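4-oxalocrotonate decarboxylase NahK (Pseudomonas putida, PDB 5D2K) catalyses the metal-assisted decarboxylation of (3E)-2-oxohex-3-enedioate to 2-oxopent-4-enoate in naphthalene degradation, with magnesium bound in this form. Local coordinates at residues A[19-24]-A[33-38]; A[56-61]-A[90-95]. The protein carries 1 engineered substitution. All coordinates share one frame; numbering follows the deposited sequence.

Contact 1: A[19-24]-A[33-38]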
# COMPACT_ATOMS: atom_id res chain seq x y z
N ALA A 19 -15.65 -10.57 4.25
CA ALA A 19 -14.90 -10.23 3.05
C ALA A 19 -15.81 -9.63 1.98
O ALA A 19 -15.45 -8.64 1.33
CB ALA A 19 -14.18 -11.44 2.52
N GLU A 20 -16.98 -10.24 1.80
CA GLU A 20 -17.98 -9.71 0.86
C GLU A 20 -18.43 -8.30 1.24
O GLU A 20 -18.49 -7.39 0.40
CB GLU A 20 -19.17 -10.67 0.80
CG GLU A 20 -20.30 -10.19 -0.10
CD GLU A 20 -21.48 -11.14 -0.09
OE1 GLU A 20 -21.92 -11.53 1.01
OE2 GLU A 20 -21.97 -11.49 -1.18
N HIS A 21 -18.74 -8.11 2.52
CA HIS A 21 -19.20 -6.83 3.04
C HIS A 21 -18.16 -5.71 2.83
O HIS A 21 -18.46 -4.62 2.30
CB HIS A 21 -19.53 -7.03 4.52
CG HIS A 21 -19.81 -5.77 5.28
ND1 HIS A 21 -21.01 -5.10 5.19
CD2 HIS A 21 -19.05 -5.09 6.17
CE1 HIS A 21 -20.97 -4.04 5.98
NE2 HIS A 21 -19.80 -4.01 6.59
N ILE A 22 -16.92 -6.00 3.19
CA ILE A 22 -15.87 -5.01 3.10
C ILE A 22 -15.50 -4.75 1.63
O ILE A 22 -15.31 -3.60 1.21
CB ILE A 22 -14.63 -5.46 3.91
CG1 ILE A 22 -14.97 -5.48 5.40
CG2 ILE A 22 -13.42 -4.55 3.65
CD1 ILE A 22 -13.87 -6.06 6.28
N GLU A 23 -15.42 -5.82 0.84
CA GLU A 23 -15.13 -5.63 -0.58
C GLU A 23 -16.22 -4.81 -1.28
O GLU A 23 -15.93 -3.97 -2.14
CB GLU A 23 -14.96 -6.97 -1.31
CG GLU A 23 -14.45 -6.70 -2.72
CD GLU A 23 -14.43 -7.92 -3.61
OE1 GLU A 23 -15.37 -8.75 -3.54
OE2 GLU A 23 -13.48 -8.06 -4.40
N ASN A 24 -17.48 -5.05 -0.91
CA ASN A 24 -18.57 -4.32 -1.56
C ASN A 24 -18.49 -2.82 -1.31
O ASN A 24 -18.90 -2.03 -2.16
CB ASN A 24 -19.94 -4.87 -1.10
CG ASN A 24 -20.33 -6.12 -1.84
OD1 ASN A 24 -19.76 -6.45 -2.87
ND2 ASN A 24 -21.35 -6.81 -1.34
N GLY A 33 -18.99 1.00 8.82
CA GLY A 33 -18.49 1.08 10.18
C GLY A 33 -17.28 0.18 10.37
O GLY A 33 -17.15 -0.83 9.66
N LYS A 34 -16.40 0.53 11.31
CA LYS A 34 -15.27 -0.32 11.69
C LYS A 34 -15.78 -1.71 12.02
O LYS A 34 -16.72 -1.84 12.80
CB LYS A 34 -14.53 0.24 12.90
CG LYS A 34 -13.53 1.34 12.61
CD LYS A 34 -12.76 1.70 13.87
CE LYS A 34 -13.70 2.03 15.03
NZ LYS A 34 -12.98 2.60 16.20
N VAL A 35 -15.19 -2.74 11.44
CA VAL A 35 -15.76 -4.07 11.63
C VAL A 35 -15.51 -4.58 13.05
O VAL A 35 -16.23 -5.44 13.54
CB VAL A 35 -15.24 -5.09 10.59
CG1 VAL A 35 -15.84 -4.78 9.21
CG2 VAL A 35 -13.72 -5.12 10.54
N THR A 36 -14.52 -4.01 13.74
CA THR A 36 -14.28 -4.39 15.12
C THR A 36 -15.37 -3.87 16.06
O THR A 36 -15.44 -4.27 17.22
CB THR A 36 -12.92 -3.89 15.61
OG1 THR A 36 -12.81 -2.48 15.38
CG2 THR A 36 -11.79 -4.61 14.87
N ASN A 37 -16.23 -2.97 15.58
CA ASN A 37 -17.40 -2.60 16.38
C ASN A 37 -18.33 -3.80 16.56
O ASN A 37 -18.86 -4.03 17.65
CB ASN A 37 -18.17 -1.44 15.73
CG ASN A 37 -17.50 -0.10 15.93
OD1 ASN A 37 -16.48 0.02 16.61
ND2 ASN A 37 -18.07 0.93 15.31
N ASP A 38 -18.53 -4.56 15.49
CA ASP A 38 -19.38 -5.75 15.53
C ASP A 38 -18.63 -6.99 16.02
O ASP A 38 -19.24 -7.91 16.58
CB ASP A 38 -19.98 -6.02 14.14
CG ASP A 38 -21.30 -5.29 13.90
OD1 ASP A 38 -21.71 -4.46 14.75
OD2 ASP A 38 -21.93 -5.55 12.86
O HOH W 1 -19.09 -2.51 8.85
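Val35 meets His21 and Ile22 where the turn at 35-38 folds back against helix 12-27, in the N-terminal part of this hydratase/decarboxylase-family chain. No direct hydrogen bond crosses the contact, and the two segments together hide a modest 105 Å² of surface from each other. Along the second segment, Gly33 comes first and makes its link through water. Its carbonyl O accepts a bond from water 1 at 2.7 Å, and the same water lies 2.8 Å from His21 NE2, in the plane of the imidazole at its edge. The water thus bridges Gly33 O and His21 NE2, which subtend about 140° at its oxygen. Val35 follows and carries the direct packing. Its CG1 is anti to the carbonyl carbon (chi1 -71°), which directs that methyl to the helix, where it lies 3.8 Å from Ile22 CD1. The same CG1 is 4.4 Å from His21 CD2, near the imidazole plane at the ring edge. The Ile22 chain is extended at its end (chi2 174°) and crosses the valine side chain at about a right angle. Tyr153 touches both aliphatic residues, and Ser162 and Ala165 of helix 160-165 add to their surroundings. Thr36 turns to that helix region instead, its OG1 hydrogen-bonded to Asp159 OD2.

Contact 2: A[56-61]-A[90-95]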
# COMPACT_ATOMS: atom_id res chain seq x y z
N ARG A 56 -8.89 -13.57 -2.79
CA ARG A 56 -9.43 -14.72 -3.48
C ARG A 56 -10.67 -14.36 -4.32
O ARG A 56 -10.81 -14.81 -5.46
CB ARG A 56 -9.78 -15.85 -2.50
CG ARG A 56 -10.08 -17.17 -3.21
CD ARG A 56 -11.01 -18.07 -2.38
NE ARG A 56 -12.28 -17.40 -2.11
CZ ARG A 56 -13.27 -17.30 -3.00
NH1 ARG A 56 -13.16 -17.82 -4.21
NH2 ARG A 56 -14.38 -16.66 -2.66
N ARG A 57 -11.55 -13.53 -3.77
CA ARG A 57 -12.73 -13.08 -4.52
C ARG A 57 -12.30 -12.38 -5.81
O ARG A 57 -12.89 -12.60 -6.88
CB ARG A 57 -13.58 -12.14 -3.66
CG ARG A 57 -14.24 -12.82 -2.45
CD ARG A 57 -14.99 -11.81 -1.57
NE ARG A 57 -16.12 -11.19 -2.26
CZ ARG A 57 -17.33 -11.75 -2.39
NH1 ARG A 57 -17.57 -12.95 -1.87
NH2 ARG A 57 -18.29 -11.11 -3.04
N LYS A 58 -11.27 -11.54 -5.72
CA LYS A 58 -10.84 -10.80 -6.89
C LYS A 58 -10.18 -11.73 -7.90
O LYS A 58 -10.44 -11.61 -9.10
CB LYS A 58 -9.88 -9.66 -6.49
CG LYS A 58 -10.58 -8.57 -5.69
CD LYS A 58 -9.74 -7.30 -5.62
CE LYS A 58 -10.40 -6.24 -4.76
NZ LYS A 58 -11.80 -5.89 -5.22
N GLU A 59 -9.35 -12.66 -7.43
CA GLU A 59 -8.71 -13.64 -8.31
C GLU A 59 -9.74 -14.51 -9.03
O GLU A 59 -9.59 -14.83 -10.21
CB GLU A 59 -7.75 -14.53 -7.51
CG GLU A 59 -6.47 -13.84 -7.04
CD GLU A 59 -5.72 -14.64 -5.98
OE1 GLU A 59 -6.36 -15.44 -5.25
OE2 GLU A 59 -4.48 -14.47 -5.86
N ALA A 60 -10.79 -14.89 -8.29
CA ALA A 60 -11.82 -15.78 -8.83
C ALA A 60 -12.60 -15.13 -9.95
O ALA A 60 -13.12 -15.84 -10.83
CB ALA A 60 -12.77 -16.22 -7.72
N ARG A 61 -12.70 -13.81 -9.95
CA ARG A 61 -13.42 -13.14 -11.04
C ARG A 61 -12.48 -12.65 -12.13
O ARG A 61 -12.89 -11.91 -13.03
CB ARG A 61 -14.31 -12.00 -10.50
CG ARG A 61 -13.63 -10.71 -10.04
CD ARG A 61 -14.67 -9.66 -9.61
NE ARG A 61 -15.44 -10.06 -8.43
CZ ARG A 61 -15.14 -9.72 -7.18
NH1 ARG A 61 -15.89 -10.15 -6.16
NH2 ARG A 61 -14.07 -8.97 -6.92
N PHE A 90 -2.63 -6.22 -0.64
CA PHE A 90 -2.33 -6.60 -2.02
C PHE A 90 -2.80 -5.55 -3.02
O PHE A 90 -3.65 -4.71 -2.71
CB PHE A 90 -2.97 -7.96 -2.35
CG PHE A 90 -4.48 -7.92 -2.41
CD1 PHE A 90 -5.14 -7.55 -3.57
CD2 PHE A 90 -5.23 -8.21 -1.28
CE1 PHE A 90 -6.53 -7.49 -3.62
CE2 PHE A 90 -6.61 -8.15 -1.31
CZ PHE A 90 -7.26 -7.79 -2.48
N LEU A 91 -2.26 -5.62 -4.24
CA LEU A 91 -2.61 -4.70 -5.32
C LEU A 91 -3.23 -5.46 -6.50
O LEU A 91 -2.60 -6.36 -7.07
CB LEU A 91 -1.37 -3.93 -5.78
CG LEU A 91 -0.62 -3.17 -4.68
CD1 LEU A 91 0.69 -2.63 -5.24
CD2 LEU A 91 -1.47 -2.03 -4.15
N ALA A 92 -4.47 -5.12 -6.84
CA ALA A 92 -5.13 -5.71 -8.01
C ALA A 92 -4.80 -4.93 -9.28
O ALA A 92 -4.50 -3.72 -9.23
CB ALA A 92 -6.63 -5.76 -7.79
N ASP A 93 -4.89 -5.60 -10.43
CA ASP A 93 -4.46 -4.95 -11.66
C ASP A 93 -5.22 -3.66 -11.98
O ASP A 93 -4.61 -2.68 -12.41
CB ASP A 93 -4.51 -5.93 -12.86
CG ASP A 93 -5.81 -6.71 -13.01
OD1 ASP A 93 -6.87 -6.37 -12.43
OD2 ASP A 93 -5.76 -7.69 -13.79
N TYR A 94 -6.53 -3.61 -11.73
CA TYR A 94 -7.30 -2.40 -12.08
C TYR A 94 -6.99 -1.23 -11.14
O TYR A 94 -7.46 -0.11 -11.37
CB TYR A 94 -8.81 -2.68 -12.09
CG TYR A 94 -9.39 -3.02 -10.74
CD1 TYR A 94 -9.88 -2.02 -9.91
CD2 TYR A 94 -9.47 -4.33 -10.30
CE1 TYR A 94 -10.42 -2.33 -8.66
CE2 TYR A 94 -10.00 -4.65 -9.06
CZ TYR A 94 -10.48 -3.63 -8.24
OH TYR A 94 -11.02 -3.93 -7.01
N PHE A 95 -6.19 -1.46 -10.09
CA PHE A 95 -5.68 -0.36 -9.25
C PHE A 95 -4.71 0.52 -10.03
O PHE A 95 -4.48 1.68 -9.64
CB PHE A 95 -4.92 -0.86 -8.00
CG PHE A 95 -5.76 -1.56 -6.95
CD1 PHE A 95 -7.12 -1.83 -7.12
CD2 PHE A 95 -5.16 -1.92 -5.75
CE1 PHE A 95 -7.85 -2.47 -6.11
CE2 PHE A 95 -5.88 -2.57 -4.74
CZ PHE A 95 -7.22 -2.84 -4.92
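The C-terminal turn of helix 44-60 packs here on the end of strand 87-92 and the 3-10 turn that follows it, a helix-on-sheet contact in the fumarylacetoacetate hydrolase-like fold. Lys58 carries it, meeting Phe90, Ala92 and Tyr94 in succession. Its CD stands at the in-plane edge of the Phe90 ring, 3.8 Å from CE1, and 4.1 Å from Ala92 CB, so the aliphatic part of the chain is packed against apolar atoms. The chain then bends at its last torsion (chi4 -57°), bringing the ammonium group to the phenol. Lys58 NZ donates to Tyr94 OH at 2.8 Å, approaching in the plane of the ring, with a CZ-OH-NZ angle near 148°. Two carboxylates of helix 12-27 complete the site: NZ also forms salt bridges with Glu23 and Glu26, and Glu26 is hydrogen-bonded to Tyr94 OH as well. A leucine in place of Lys58 would probably leave Glu23 and Glu26 without this shared cation and Tyr94 OH without its donor. Three partners thus grip one ammonium nitrogen of a buried residue, and the adjacent carboxylates are likely to favour its protonated form.

From the N terminus, helix 12-27 is the first element used: contact 1 closes a short connection of eight residues, 25-32, which includes the end of that helix. The chain then runs into helix 44-60, and contact 2 closes a longer excursion, 62-89, holding strand 65-71, helix 75-81 and the start of strand 87-92. The two closures are in series, neither enclosing nor crossing the other, with centres 18 Å apart. Glu23 nevertheless joins them directly: its OE2 forms a salt bridge with Arg61 NH2 at 2.7 Å, and its OE1 another with Arg57 NE at 2.9 Å. Helix 12-27 thereby connects the 35-38 turn to helix 44-60, which rests on the sheet.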